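Local coordinates for methyltransferase (Streptococcus mutans, PDB 2B78), which is probably an S-adenosyl-L-methionine-dependent methyltransferase that may act on RNA, and binds S-adenosyl-L-homocysteine, at residues 50-54 against 124-128; 150-154 against 187-192; 178-183 against 203-207; 356-362 against 376-382. All blocks are in the same frame, centred on the assembly; numbering follows the deposited sequence.

Contact 1 (50-54 against 124-128)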
loop_
_atom_site.group_PDB
_atom_site.type_symbol
_atom_site.label_atom_id
_atom_site.label_comp_id
_atom_site.label_asym_id
_atom_site.label_seq_id
_atom_site.Cartn_x
_atom_site.Cartn_y
_atom_site.Cartn_z
ATOM N N TYR A 50 -22.816 -0.384 -6.025
ATOM C CA TYR A 50 -23.129 -1.165 -4.840
ATOM C C TYR A 50 -22.781 -0.339 -3.612
ATOM O O TYR A 50 -21.834 0.453 -3.624
ATOM C CB TYR A 50 -22.401 -2.527 -4.840
ATOM C CG TYR A 50 -20.943 -2.553 -4.409
ATOM C CD1 TYR A 50 -20.577 -2.361 -3.076
ATOM C CD2 TYR A 50 -19.932 -2.830 -5.331
ATOM C CE1 TYR A 50 -19.238 -2.446 -2.671
ATOM C CE2 TYR A 50 -18.587 -2.922 -4.936
ATOM C CZ TYR A 50 -18.250 -2.730 -3.608
ATOM O OH TYR A 50 -16.937 -2.836 -3.205
ATOM N N LEU A 51 -23.575 -0.505 -2.562
ATOM C CA LEU A 51 -23.359 0.223 -1.327
ATOM C C LEU A 51 -22.781 -0.678 -0.252
ATOM O O LEU A 51 -23.186 -1.826 -0.108
ATOM C CB LEU A 51 -24.676 0.818 -0.817
ATOM C CG LEU A 51 -25.427 1.790 -1.728
ATOM C CD1 LEU A 51 -26.694 2.261 -1.026
ATOM C CD2 LEU A 51 -24.532 2.973 -2.068
ATOM N N SER A 52 -21.826 -0.139 0.493
ATOM C CA SER A 52 -21.199 -0.845 1.596
ATOM C C SER A 52 -20.219 0.136 2.202
ATOM O O SER A 52 -19.513 0.845 1.485
ATOM C CB SER A 52 -20.470 -2.102 1.113
ATOM O OG SER A 52 -20.046 -2.887 2.219
ATOM N N LYS A 53 -20.184 0.194 3.526
ATOM C CA LYS A 53 -19.289 1.119 4.194
ATOM C C LYS A 53 -17.834 0.702 4.066
ATOM O O LYS A 53 -17.474 -0.451 4.322
ATOM C CB LYS A 53 -19.686 1.253 5.667
ATOM C CG LYS A 53 -20.790 2.286 5.888
ATOM C CD LYS A 53 -21.340 2.261 7.310
ATOM C CE LYS A 53 -22.431 1.206 7.471
ATOM N NZ LYS A 53 -23.056 1.251 8.829
ATOM N N GLN A 54 -17.003 1.655 3.659
ATOM C CA GLN A 54 -15.576 1.420 3.485
ATOM C C GLN A 54 -14.833 2.711 3.795
ATOM O O GLN A 54 -14.620 3.540 2.912
ATOM C CB GLN A 54 -15.280 0.982 2.045
ATOM C CG GLN A 54 -13.834 0.550 1.817
ATOM C CD GLN A 54 -13.605 0.030 0.418
ATOM O OE1 GLN A 54 -14.473 -0.634 -0.149
ATOM N NE2 GLN A 54 -12.430 0.315 -0.146
ATOM N N TYR A 124 -12.358 -5.418 1.408
ATOM C CA TYR A 124 -12.451 -4.150 2.127
ATOM C C TYR A 124 -13.828 -3.761 2.657
ATOM O O TYR A 124 -13.960 -2.755 3.356
ATOM C CB TYR A 124 -11.904 -3.012 1.253
ATOM C CG TYR A 124 -10.417 -3.102 1.016
ATOM C CD1 TYR A 124 -9.875 -4.157 0.287
ATOM C CD2 TYR A 124 -9.547 -2.139 1.529
ATOM C CE1 TYR A 124 -8.503 -4.255 0.072
ATOM C CE2 TYR A 124 -8.165 -2.228 1.318
ATOM C CZ TYR A 124 -7.657 -3.292 0.587
ATOM O OH TYR A 124 -6.304 -3.396 0.366
ATOM N N ASN A 125 -14.856 -4.537 2.326
ATOM C CA ASN A 125 -16.190 -4.235 2.824
ATOM C C ASN A 125 -17.051 -5.496 2.898
ATOM O O ASN A 125 -16.761 -6.497 2.239
ATOM C CB ASN A 125 -16.855 -3.143 1.967
ATOM C CG ASN A 125 -17.082 -3.566 0.530
ATOM O OD1 ASN A 125 -17.908 -4.436 0.248
ATOM N ND2 ASN A 125 -16.354 -2.937 -0.398
ATOM N N SER A 126 -18.102 -5.454 3.711
ATOM C CA SER A 126 -18.960 -6.623 3.879
ATOM C C SER A 126 -19.684 -7.073 2.617
ATOM O O SER A 126 -19.962 -8.268 2.449
ATOM C CB SER A 126 -19.982 -6.376 4.989
ATOM O OG SER A 126 -20.773 -5.235 4.721
ATOM N N PHE A 127 -20.005 -6.141 1.726
ATOM C CA PHE A 127 -20.702 -6.537 0.510
ATOM C C PHE A 127 -19.891 -7.473 -0.381
ATOM O O PHE A 127 -20.374 -8.549 -0.759
ATOM C CB PHE A 127 -21.125 -5.331 -0.312
ATOM C CG PHE A 127 -21.897 -5.702 -1.546
ATOM C CD1 PHE A 127 -23.198 -6.189 -1.446
ATOM C CD2 PHE A 127 -21.306 -5.619 -2.801
ATOM C CE1 PHE A 127 -23.902 -6.591 -2.579
ATOM C CE2 PHE A 127 -21.997 -6.016 -3.941
ATOM C CZ PHE A 127 -23.300 -6.506 -3.829
ATOM N N VAL A 128 -18.675 -7.079 -0.744
ATOM C CA VAL A 128 -17.874 -7.951 -1.595
ATOM C C VAL A 128 -17.606 -9.259 -0.873
ATOM O O VAL A 128 -17.516 -10.318 -1.495
ATOM C CB VAL A 128 -16.530 -7.316 -2.000
ATOM C CG1 VAL A 128 -16.775 -6.103 -2.882
ATOM C CG2 VAL A 128 -15.739 -6.937 -0.766
HETATM O O HOH W 1 -18.452 -2.871 5.295
#

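Contact 2 (150-154 against 187-192)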
loop_
_atom_site.group_PDB
_atom_site.type_symbol
_atom_site.label_atom_id
_atom_site.label_comp_id
_atom_site.label_asym_id
_atom_site.label_seq_id
_atom_site.Cartn_x
_atom_site.Cartn_y
_atom_site.Cartn_z
ATOM N N TYR A 150 -5.168 -17.319 -0.166
ATOM C CA TYR A 150 -5.490 -16.877 1.180
ATOM C C TYR A 150 -6.290 -15.593 1.055
ATOM O O TYR A 150 -6.321 -14.979 -0.013
ATOM C CB TYR A 150 -4.213 -16.610 1.966
ATOM C CG TYR A 150 -3.503 -17.871 2.350
ATOM C CD1 TYR A 150 -3.721 -18.465 3.599
ATOM C CD2 TYR A 150 -2.651 -18.507 1.452
ATOM C CE1 TYR A 150 -3.103 -19.668 3.938
ATOM C CE2 TYR A 150 -2.033 -19.707 1.779
ATOM C CZ TYR A 150 -2.263 -20.281 3.021
ATOM O OH TYR A 150 -1.658 -21.477 3.336
ATOM N N GLU A 151 -6.935 -15.191 2.142
ATOM C CA GLU A 151 -7.731 -13.975 2.130
ATOM C C GLU A 151 -7.585 -13.172 3.416
ATOM O O GLU A 151 -7.396 -13.741 4.489
ATOM C CB GLU A 151 -9.210 -14.319 1.917
ATOM C CG GLU A 151 -9.868 -15.021 3.110
ATOM C CD GLU A 151 -11.302 -15.433 2.831
ATOM O OE1 GLU A 151 -11.958 -14.782 1.995
ATOM O OE2 GLU A 151 -11.781 -16.405 3.458
ATOM N N LYS A 152 -7.669 -11.847 3.294
ATOM C CA LYS A 152 -7.603 -10.951 4.448
ATOM C C LYS A 152 -8.944 -10.229 4.541
ATOM O O LYS A 152 -9.483 -9.798 3.524
ATOM C CB LYS A 152 -6.505 -9.885 4.275
ATOM C CG LYS A 152 -5.086 -10.408 4.104
ATOM C CD LYS A 152 -4.643 -11.240 5.293
ATOM C CE LYS A 152 -3.178 -11.626 5.172
ATOM N NZ LYS A 152 -2.746 -12.539 6.266
ATOM N N ILE A 153 -9.486 -10.118 5.753
ATOM C CA ILE A 153 -10.735 -9.399 5.985
ATOM C C ILE A 153 -10.302 -8.013 6.460
ATOM O O ILE A 153 -9.720 -7.875 7.538
ATOM C CB ILE A 153 -11.583 -10.067 7.083
ATOM C CG1 ILE A 153 -11.958 -11.482 6.659
ATOM C CG2 ILE A 153 -12.836 -9.256 7.351
ATOM C CD1 ILE A 153 -12.510 -11.571 5.266
ATOM N N ARG A 154 -10.587 -6.995 5.655
ATOM C CA ARG A 154 -10.185 -5.625 5.971
ATOM C C ARG A 154 -11.335 -4.710 6.379
ATOM O O ARG A 154 -11.355 -3.535 6.013
ATOM C CB ARG A 154 -9.473 -5.020 4.763
ATOM C CG ARG A 154 -8.364 -5.892 4.216
ATOM C CD ARG A 154 -7.049 -5.536 4.847
ATOM N NE ARG A 154 -6.766 -4.120 4.633
ATOM C CZ ARG A 154 -5.555 -3.581 4.708
ATOM N NH1 ARG A 154 -4.508 -4.344 4.991
ATOM N NH2 ARG A 154 -5.395 -2.280 4.499
ATOM N N LEU A 187 1.628 -15.413 4.548
ATOM C CA LEU A 187 0.282 -15.107 4.078
ATOM C C LEU A 187 -0.879 -15.358 5.020
ATOM O O LEU A 187 -2.009 -14.969 4.709
ATOM C CB LEU A 187 0.001 -15.866 2.774
ATOM C CG LEU A 187 0.857 -15.514 1.563
ATOM C CD1 LEU A 187 0.325 -16.260 0.345
ATOM C CD2 LEU A 187 0.820 -14.005 1.336
ATOM N N ASN A 188 -0.631 -15.987 6.163
ATOM C CA ASN A 188 -1.745 -16.267 7.057
ATOM C C ASN A 188 -1.489 -15.878 8.510
ATOM O O ASN A 188 -1.928 -16.560 9.440
ATOM C CB ASN A 188 -2.117 -17.744 6.941
ATOM C CG ASN A 188 -3.495 -18.038 7.486
ATOM O OD1 ASN A 188 -4.436 -17.274 7.260
ATOM N ND2 ASN A 188 -3.628 -19.151 8.202
ATOM N N ASP A 189 -0.790 -14.766 8.701
ATOM C CA ASP A 189 -0.487 -14.277 10.042
ATOM C C ASP A 189 -0.844 -12.793 10.173
ATOM O O ASP A 189 -0.013 -11.913 9.932
ATOM C CB ASP A 189 0.994 -14.515 10.351
ATOM C CG ASP A 189 1.429 -13.889 11.662
ATOM O OD1 ASP A 189 0.560 -13.631 12.525
ATOM O OD2 ASP A 189 2.648 -13.666 11.830
ATOM N N GLY A 190 -2.093 -12.523 10.546
ATOM C CA GLY A 190 -2.537 -11.149 10.704
ATOM C C GLY A 190 -2.909 -10.497 9.387
ATOM O O GLY A 190 -3.048 -11.178 8.372
ATOM N N LEU A 191 -3.062 -9.177 9.403
ATOM C CA LEU A 191 -3.433 -8.418 8.214
ATOM C C LEU A 191 -2.283 -8.173 7.249
ATOM O O LEU A 191 -2.502 -8.058 6.045
ATOM C CB LEU A 191 -4.029 -7.061 8.609
ATOM C CG LEU A 191 -5.421 -7.036 9.244
ATOM C CD1 LEU A 191 -5.834 -5.592 9.498
ATOM C CD2 LEU A 191 -6.422 -7.717 8.322
ATOM N N MET A 192 -1.061 -8.093 7.770
ATOM C CA MET A 192 0.099 -7.827 6.927
ATOM C C MET A 192 0.838 -9.084 6.499
ATOM O O MET A 192 0.647 -10.152 7.076
ATOM C CB MET A 192 1.032 -6.854 7.647
ATOM C CG MET A 192 0.311 -5.567 8.044
ATOM S SD MET A 192 1.371 -4.419 8.927
ATOM C CE MET A 192 1.580 -5.347 10.488
HETATM O O HOH W 2 0.062 -12.843 6.643
#

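Contact 3 (178-183 against 203-207)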
loop_
_atom_site.group_PDB
_atom_site.type_symbol
_atom_site.label_atom_id
_atom_site.label_comp_id
_atom_site.label_asym_id
_atom_site.label_seq_id
_atom_site.Cartn_x
_atom_site.Cartn_y
_atom_site.Cartn_z
ATOM N N GLU A 178 11.931 -9.740 -5.551
ATOM C CA GLU A 178 11.479 -8.409 -5.961
ATOM C C GLU A 178 12.717 -7.633 -6.375
ATOM O O GLU A 178 13.639 -7.458 -5.575
ATOM C CB GLU A 178 10.782 -7.667 -4.819
ATOM C CG GLU A 178 10.052 -6.394 -5.275
ATOM C CD GLU A 178 9.669 -5.486 -4.116
ATOM O OE1 GLU A 178 10.574 -4.839 -3.543
ATOM O OE2 GLU A 178 8.468 -5.417 -3.780
ATOM N N ASN A 179 12.731 -7.165 -7.623
ATOM C CA ASN A 179 13.873 -6.432 -8.154
ATOM C C ASN A 179 15.090 -7.342 -8.126
ATOM O O ASN A 179 16.226 -6.879 -8.041
ATOM C CB ASN A 179 14.143 -5.186 -7.314
ATOM C CG ASN A 179 13.027 -4.170 -7.397
ATOM O OD1 ASN A 179 12.638 -3.578 -6.385
ATOM N ND2 ASN A 179 12.512 -3.946 -8.600
ATOM N N GLY A 180 14.856 -8.647 -8.164
ATOM C CA GLY A 180 15.976 -9.571 -8.156
ATOM C C GLY A 180 16.583 -9.946 -6.820
ATOM O O GLY A 180 17.603 -10.630 -6.794
ATOM N N ILE A 181 16.005 -9.492 -5.714
ATOM C CA ILE A 181 16.529 -9.872 -4.401
ATOM C C ILE A 181 15.407 -10.549 -3.609
ATOM O O ILE A 181 14.216 -10.389 -3.928
ATOM C CB ILE A 181 17.133 -8.668 -3.625
ATOM C CG1 ILE A 181 16.045 -7.729 -3.134
ATOM C CG2 ILE A 181 18.119 -7.907 -4.534
ATOM C CD1 ILE A 181 16.551 -6.757 -2.068
ATOM N N SER A 182 15.778 -11.326 -2.595
ATOM C CA SER A 182 14.793 -12.074 -1.811
ATOM C C SER A 182 14.232 -11.365 -0.595
ATOM O O SER A 182 14.923 -10.581 0.055
ATOM C CB SER A 182 15.398 -13.411 -1.357
ATOM O OG SER A 182 15.795 -14.196 -2.468
ATOM N N TYR A 183 12.970 -11.673 -0.291
ATOM C CA TYR A 183 12.267 -11.120 0.857
ATOM C C TYR A 183 11.423 -12.239 1.468
ATOM O O TYR A 183 10.803 -13.022 0.746
ATOM C CB TYR A 183 11.332 -9.986 0.429
ATOM C CG TYR A 183 12.041 -8.745 -0.056
ATOM C CD1 TYR A 183 12.571 -7.828 0.847
ATOM C CD2 TYR A 183 12.191 -8.498 -1.414
ATOM C CE1 TYR A 183 13.241 -6.680 0.405
ATOM C CE2 TYR A 183 12.858 -7.358 -1.868
ATOM C CZ TYR A 183 13.378 -6.456 -0.947
ATOM O OH TYR A 183 14.022 -5.324 -1.392
ATOM N N ARG A 203 12.434 0.666 -3.041
ATOM C CA ARG A 203 13.452 -0.318 -2.697
ATOM C C ARG A 203 14.389 -0.510 -3.890
ATOM O O ARG A 203 15.577 -0.756 -3.708
ATOM C CB ARG A 203 12.820 -1.654 -2.293
ATOM C CG ARG A 203 12.213 -1.642 -0.891
ATOM C CD ARG A 203 11.753 -3.024 -0.446
ATOM N NE ARG A 203 10.596 -3.492 -1.214
ATOM C CZ ARG A 203 9.332 -3.237 -0.894
ATOM N NH1 ARG A 203 9.049 -2.519 0.185
ATOM N NH2 ARG A 203 8.351 -3.696 -1.658
ATOM N N ASN A 204 13.864 -0.396 -5.109
ATOM C CA ASN A 204 14.702 -0.532 -6.302
ATOM C C ASN A 204 15.793 0.545 -6.322
ATOM O O ASN A 204 16.934 0.281 -6.707
ATOM C CB ASN A 204 13.858 -0.414 -7.584
ATOM C CG ASN A 204 14.670 -0.688 -8.844
ATOM O OD1 ASN A 204 15.256 -1.771 -9.002
ATOM N ND2 ASN A 204 14.704 0.286 -9.750
ATOM N N GLU A 205 15.428 1.765 -5.929
ATOM C CA GLU A 205 16.378 2.882 -5.911
ATOM C C GLU A 205 17.510 2.609 -4.931
ATOM O O GLU A 205 18.674 2.924 -5.200
ATOM C CB GLU A 205 15.677 4.182 -5.500
ATOM C CG GLU A 205 14.608 4.644 -6.475
ATOM C CD GLU A 205 15.193 5.124 -7.783
ATOM O OE1 GLU A 205 15.859 6.182 -7.774
ATOM O OE2 GLU A 205 14.998 4.448 -8.816
ATOM N N LEU A 206 17.160 2.033 -3.789
ATOM C CA LEU A 206 18.129 1.720 -2.748
ATOM C C LEU A 206 19.061 0.603 -3.206
ATOM O O LEU A 206 20.283 0.678 -3.034
ATOM C CB LEU A 206 17.377 1.318 -1.470
ATOM C CG LEU A 206 16.683 2.492 -0.764
ATOM C CD1 LEU A 206 15.629 2.020 0.232
ATOM C CD2 LEU A 206 17.760 3.318 -0.047
ATOM N N ILE A 207 18.485 -0.435 -3.806
ATOM C CA ILE A 207 19.281 -1.552 -4.299
ATOM C C ILE A 207 20.203 -1.068 -5.388
ATOM O O ILE A 207 21.302 -1.588 -5.565
ATOM C CB ILE A 207 18.385 -2.652 -4.872
ATOM C CG1 ILE A 207 17.535 -3.223 -3.737
ATOM C CG2 ILE A 207 19.231 -3.732 -5.548
ATOM C CD1 ILE A 207 16.423 -4.121 -4.199
HETATM O O HOH W 3 17.117 -3.685 -7.967
#

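Contact 4 (356-362 against 376-382)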
loop_
_atom_site.group_PDB
_atom_site.type_symbol
_atom_site.label_atom_id
_atom_site.label_comp_id
_atom_site.label_asym_id
_atom_site.label_seq_id
_atom_site.Cartn_x
_atom_site.Cartn_y
_atom_site.Cartn_z
ATOM N N TYR A 356 13.656 19.353 -2.805
ATOM C CA TYR A 356 12.912 18.132 -3.101
ATOM C C TYR A 356 13.503 17.517 -4.362
ATOM O O TYR A 356 13.437 18.106 -5.448
ATOM C CB TYR A 356 11.434 18.437 -3.320
ATOM C CG TYR A 356 10.683 18.702 -2.042
ATOM C CD1 TYR A 356 10.007 17.673 -1.380
ATOM C CD2 TYR A 356 10.652 19.979 -1.484
ATOM C CE1 TYR A 356 9.318 17.912 -0.198
ATOM C CE2 TYR A 356 9.973 20.231 -0.302
ATOM C CZ TYR A 356 9.309 19.195 0.337
ATOM O OH TYR A 356 8.654 19.443 1.516
ATOM N N LEU A 357 14.093 16.337 -4.218
ATOM C CA LEU A 357 14.699 15.671 -5.355
ATOM C C LEU A 357 13.697 14.844 -6.141
ATOM O O LEU A 357 13.824 14.699 -7.360
ATOM C CB LEU A 357 15.844 14.765 -4.895
ATOM C CG LEU A 357 17.052 15.395 -4.198
ATOM C CD1 LEU A 357 18.078 14.314 -3.890
ATOM C CD2 LEU A 357 17.668 16.467 -5.089
ATOM N N ASP A 358 12.696 14.310 -5.454
ATOM C CA ASP A 358 11.735 13.463 -6.139
ATOM C C ASP A 358 10.484 13.114 -5.338
ATOM O O ASP A 358 10.451 13.269 -4.127
ATOM C CB ASP A 358 12.446 12.170 -6.529
ATOM C CG ASP A 358 11.555 11.225 -7.297
ATOM O OD1 ASP A 358 11.198 11.557 -8.443
ATOM O OD2 ASP A 358 11.211 10.157 -6.750
ATOM N N LEU A 359 9.450 12.666 -6.045
ATOM C CA LEU A 359 8.195 12.218 -5.442
ATOM C C LEU A 359 7.820 10.954 -6.200
ATOM O O LEU A 359 7.720 10.965 -7.425
ATOM C CB LEU A 359 7.068 13.252 -5.596
ATOM C CG LEU A 359 5.634 12.761 -5.324
ATOM C CD1 LEU A 359 5.499 12.231 -3.895
ATOM C CD2 LEU A 359 4.650 13.898 -5.543
ATOM N N GLN A 360 7.650 9.854 -5.479
ATOM C CA GLN A 360 7.267 8.595 -6.108
ATOM C C GLN A 360 5.940 8.203 -5.491
ATOM O O GLN A 360 5.690 8.460 -4.313
ATOM C CB GLN A 360 8.307 7.499 -5.824
ATOM C CG GLN A 360 9.722 7.827 -6.280
ATOM C CD GLN A 360 10.748 6.811 -5.796
ATOM O OE1 GLN A 360 10.807 5.682 -6.286
ATOM N NE2 GLN A 360 11.561 7.211 -4.822
ATOM N N GLN A 361 5.072 7.598 -6.284
ATOM C CA GLN A 361 3.788 7.164 -5.763
ATOM C C GLN A 361 3.552 5.723 -6.189
ATOM O O GLN A 361 4.512 5.007 -6.481
ATOM C CB GLN A 361 2.671 8.103 -6.234
ATOM C CG GLN A 361 2.898 9.552 -5.762
ATOM C CD GLN A 361 1.639 10.397 -5.746
ATOM O OE1 GLN A 361 0.756 10.214 -4.899
ATOM N NE2 GLN A 361 1.547 11.333 -6.681
ATOM N N LEU A 362 2.301 5.289 -6.228
ATOM C CA LEU A 362 2.017 3.896 -6.563
ATOM C C LEU A 362 2.559 3.413 -7.895
ATOM O O LEU A 362 2.499 4.118 -8.909
ATOM C CB LEU A 362 0.509 3.624 -6.510
ATOM C CG LEU A 362 -0.174 3.728 -5.140
ATOM C CD1 LEU A 362 -1.650 3.494 -5.326
ATOM C CD2 LEU A 362 0.415 2.717 -4.146
ATOM N N ASN A 376 -4.370 7.381 -5.457
ATOM C CA ASN A 376 -2.928 7.182 -5.399
ATOM C C ASN A 376 -2.450 7.551 -3.994
ATOM O O ASN A 376 -1.888 8.633 -3.772
ATOM C CB ASN A 376 -2.236 8.059 -6.452
ATOM C CG ASN A 376 -0.882 7.528 -6.825
ATOM O OD1 ASN A 376 -0.310 6.744 -6.075
ATOM N ND2 ASN A 376 -0.348 7.948 -7.979
ATOM N N TYR A 377 -2.642 6.627 -3.055
ATOM C CA TYR A 377 -2.317 6.855 -1.654
ATOM C C TYR A 377 -0.856 6.902 -1.216
ATOM O O TYR A 377 -0.533 7.541 -0.214
ATOM C CB TYR A 377 -3.066 5.833 -0.795
ATOM C CG TYR A 377 -2.691 4.388 -1.056
ATOM C CD1 TYR A 377 -1.549 3.835 -0.487
ATOM C CD2 TYR A 377 -3.493 3.567 -1.858
ATOM C CE1 TYR A 377 -1.212 2.509 -0.696
ATOM C CE2 TYR A 377 -3.157 2.225 -2.076
ATOM C CZ TYR A 377 -2.017 1.709 -1.488
ATOM O OH TYR A 377 -1.675 0.385 -1.673
ATOM N N LEU A 378 0.028 6.233 -1.945
ATOM C CA LEU A 378 1.431 6.240 -1.564
ATOM C C LEU A 378 2.077 7.551 -1.986
ATOM O O LEU A 378 1.874 8.026 -3.100
ATOM C CB LEU A 378 2.162 5.061 -2.213
ATOM C CG LEU A 378 3.659 4.882 -1.953
ATOM C CD1 LEU A 378 3.911 4.647 -0.465
ATOM C CD2 LEU A 378 4.167 3.697 -2.747
ATOM N N LYS A 379 2.839 8.142 -1.073
ATOM C CA LYS A 379 3.544 9.388 -1.349
ATOM C C LYS A 379 4.918 9.262 -0.720
ATOM O O LYS A 379 5.035 9.076 0.491
ATOM C CB LYS A 379 2.795 10.572 -0.737
ATOM C CG LYS A 379 1.463 10.865 -1.402
ATOM C CD LYS A 379 0.615 11.793 -0.570
ATOM C CE LYS A 379 -0.178 11.016 0.466
ATOM N NZ LYS A 379 -1.202 10.160 -0.194
ATOM N N VAL A 380 5.962 9.332 -1.539
ATOM C CA VAL A 380 7.317 9.225 -1.015
ATOM C C VAL A 380 8.146 10.365 -1.566
ATOM O O VAL A 380 8.334 10.481 -2.784
ATOM C CB VAL A 380 7.973 7.877 -1.395
ATOM C CG1 VAL A 380 9.323 7.737 -0.700
ATOM C CG2 VAL A 380 7.053 6.723 -0.996
ATOM N N PHE A 381 8.623 11.214 -0.661
ATOM C CA PHE A 381 9.438 12.364 -1.027
ATOM C C PHE A 381 10.893 12.138 -0.670
ATOM O O PHE A 381 11.208 11.746 0.454
ATOM C CB PHE A 381 8.954 13.612 -0.287
ATOM C CG PHE A 381 7.803 14.311 -0.949
ATOM C CD1 PHE A 381 7.960 14.897 -2.201
ATOM C CD2 PHE A 381 6.576 14.416 -0.303
ATOM C CE1 PHE A 381 6.905 15.589 -2.803
ATOM C CE2 PHE A 381 5.511 15.104 -0.892
ATOM C CZ PHE A 381 5.680 15.695 -2.150
ATOM N N THR A 382 11.781 12.370 -1.631
ATOM C CA THR A 382 13.212 12.238 -1.395
ATOM C C THR A 382 13.692 13.684 -1.325
ATOM O O THR A 382 13.570 14.429 -2.298
ATOM C CB THR A 382 13.913 11.487 -2.550
ATOM O OG1 THR A 382 13.433 10.136 -2.602
ATOM C CG2 THR A 382 15.422 11.465 -2.331
HETATM O O HOH W 4 10.936 10.002 -3.891
HETATM O O HOH W 5 1.831 6.765 -9.449
#

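Contact 1 (50-54 against 124-128)
Y124 meets Q54 just ahead of a helix. Y124 CB lies 3.6 Å from Q54 CD, while the far end of the ring leads away from the strand. N125 carries most of the polar contact. Its CG stands between the backbone N and the carbonyl carbon (chi1 63°), which turns the amide toward the strand. N125 ND2 gives one bond to Y50 OH at 2.9 Å and another to Q54 OE1 at 3.0 Å. Both acceptors lie close to the amide plane, so they fix its rotation. Q54 OE1 is also bonded to W60, and Q54 NE2 to Q102. N125 OD1 takes the backbone N of V128 at 2.9 Å in a nearly straight bond. S126 N gives a bond to a water that also bonds to K53 O. F127 N donates to S52 OG at 3.3 Å, and S52 OG is also bonded to N33. The F127 ring forms an offset stack with the Y50 ring, centroids 4.8 Å apart and planes at 28°. V128 CG1 comes within 3.3 Å of Y50 OH, which is also bonded to G108. The arrangement is an N-cap: N125 caps helix 126-130 and ties it to strand 45-54 of the PUA-like domain.

Contact 2 (150-154 against 187-192)
A lysine of strand 148-153 is held here by the carbonyls of the loop after strand 181-185, close to the S-adenosyl-L-homocysteine site, which holds no ligand in this model. K152 NZ donates to G190 O nearly straight out from the carbonyl; the modelled 2.5 Å is unusually short and its exact value doubtful. K152 NZ also donates to L187 O at 3.0 Å, but from above the carbonyl plane and not on a lone pair. A water accepts from the amine and from D189 N, and can donate to M192 O. With S162 OG, which also bonds to N188, four oxygens share the three protons of the amine. The K152 chain bends at chi2 (-60°), which brings its end over the loop. Y150 packs beside it: L187 CB lies over one face of its ring, and N188 CB is 3.7 Å from Y150 CE1. At the other end L191 CD2 reaches I153 O at 3.4 Å. D189 turns away from the strand and forms a salt bridge with R246 of the ligand site. K152 and Y150 also touch S122 and L120 of neighbouring strand 118-123; on the strand's other side, E151 and I153 touch Y129 of helix 126-130.

Contact 3 (178-183 against 203-207)
A salt bridge joins E178 to R203 of helix 200-210. R203 grips the carboxylate side-on with two nitrogens. R203 NE donates to E178 OE1 and R203 NH2 to E178 OE2, each at 2.7 Å. Both oxygens use their syn lone pairs, and both lie in the guanidinium plane. Carboxylate and guanidinium are nearly coplanar, 12° apart, so the pair is held flat. The R203 chain bends at chi3 (-69°), which helps swing the guanidinium to the acid. NH2 also donates to F196 O, so this nitrogen has two acceptors. The turn that carries the acid is a type I' beta turn from E178 to I181. It links strands 174-178 and 181-185 into a two-stranded antiparallel hairpin, and the helix packs against this hairpin. Apolar contact is made by I207. I207 CD1 meets I181 CD1 tip to tip at 3.4 Å, tighter than usual for two carbons. N179 CB is 4.0 Å from the same I207 CD1. The tyrosine makes van der Waals contact with the aliphatic part of the arginine: Y183 OH is 3.4 Å from R203 CD, and ring and guanidinium planes are 67° apart. A water adds a polar link. It donates to N204 OD1 at 2.9 Å and, weakly, to N179 O.

Contact 4 (356-362 against 376-382)
A classic beta bulge sets two residues, L357 and D358, opposite the single residue T382. T382 O takes both backbone nitrogens, L357 N at 2.8 Å and D358 N at 3.3 Å. The pair closes the edge of the seven-stranded methyltransferase sheet, where strand 379-384 lies between 325-331 and the outermost strand 355-360. This is the usual order of the class I Rossmann-like methyltransferase fold. The D358-T382 pair of the bulge is hydrogen-bonded; after it come L359 with F381, non-hydrogen-bonded, and Q360 with V380, hydrogen-bonded. On one face of the sheet the F381 ring is held from two sides. L359 CD1 sits over its centre, 3.8 Å from the F381 centroid, in a CH-pi contact. The edge of Y356 approaches the opposite face in a T-shaped pair, with planes at 72°. F381 also touches I345 of helix 338-349. Beside the side chains of Q360 and T382, a water accepts from Q360 NE2 and T382 OG1 and donates to V380 O. Past the strands, L362 packs on Y377 and L378. L362 CD2 lies over the face of the Y377 ring, 4.0 Å from the centroid, and 3.5 Å from L378 CB. N376 CG is anti to the backbone N (chi1 -157°), which brings the amide to L362. There N376 OD1 accepts L362 N at 3.0 Å, in the carbonyl plane and on a lone pair.

In the fold
Contact 1 joins the PUA-like domain to helix 126-130, which follows strand 118-123 of the second five-stranded sheet. The other three lie in the methyltransferase part of the chain. Contacts 1 and 2 touch where Y124 CE2 packs 4.1 Å from R154 NE; their centres are 18 Å apart. Contacts 3 and 4 also have centres 18 Å apart. They meet through E205 CG and Q360 OE1 at 3.9 Å, so helix 200-210 neighbours both. Contacts 2 and 3 cross along the chain. Contact 2 is nearest the S-adenosyl-L-homocysteine site: the D189 side chain is about 3 Å from that of R246, and the M192 side chain about 8 Å from that of D242. The other contacts lie away from it.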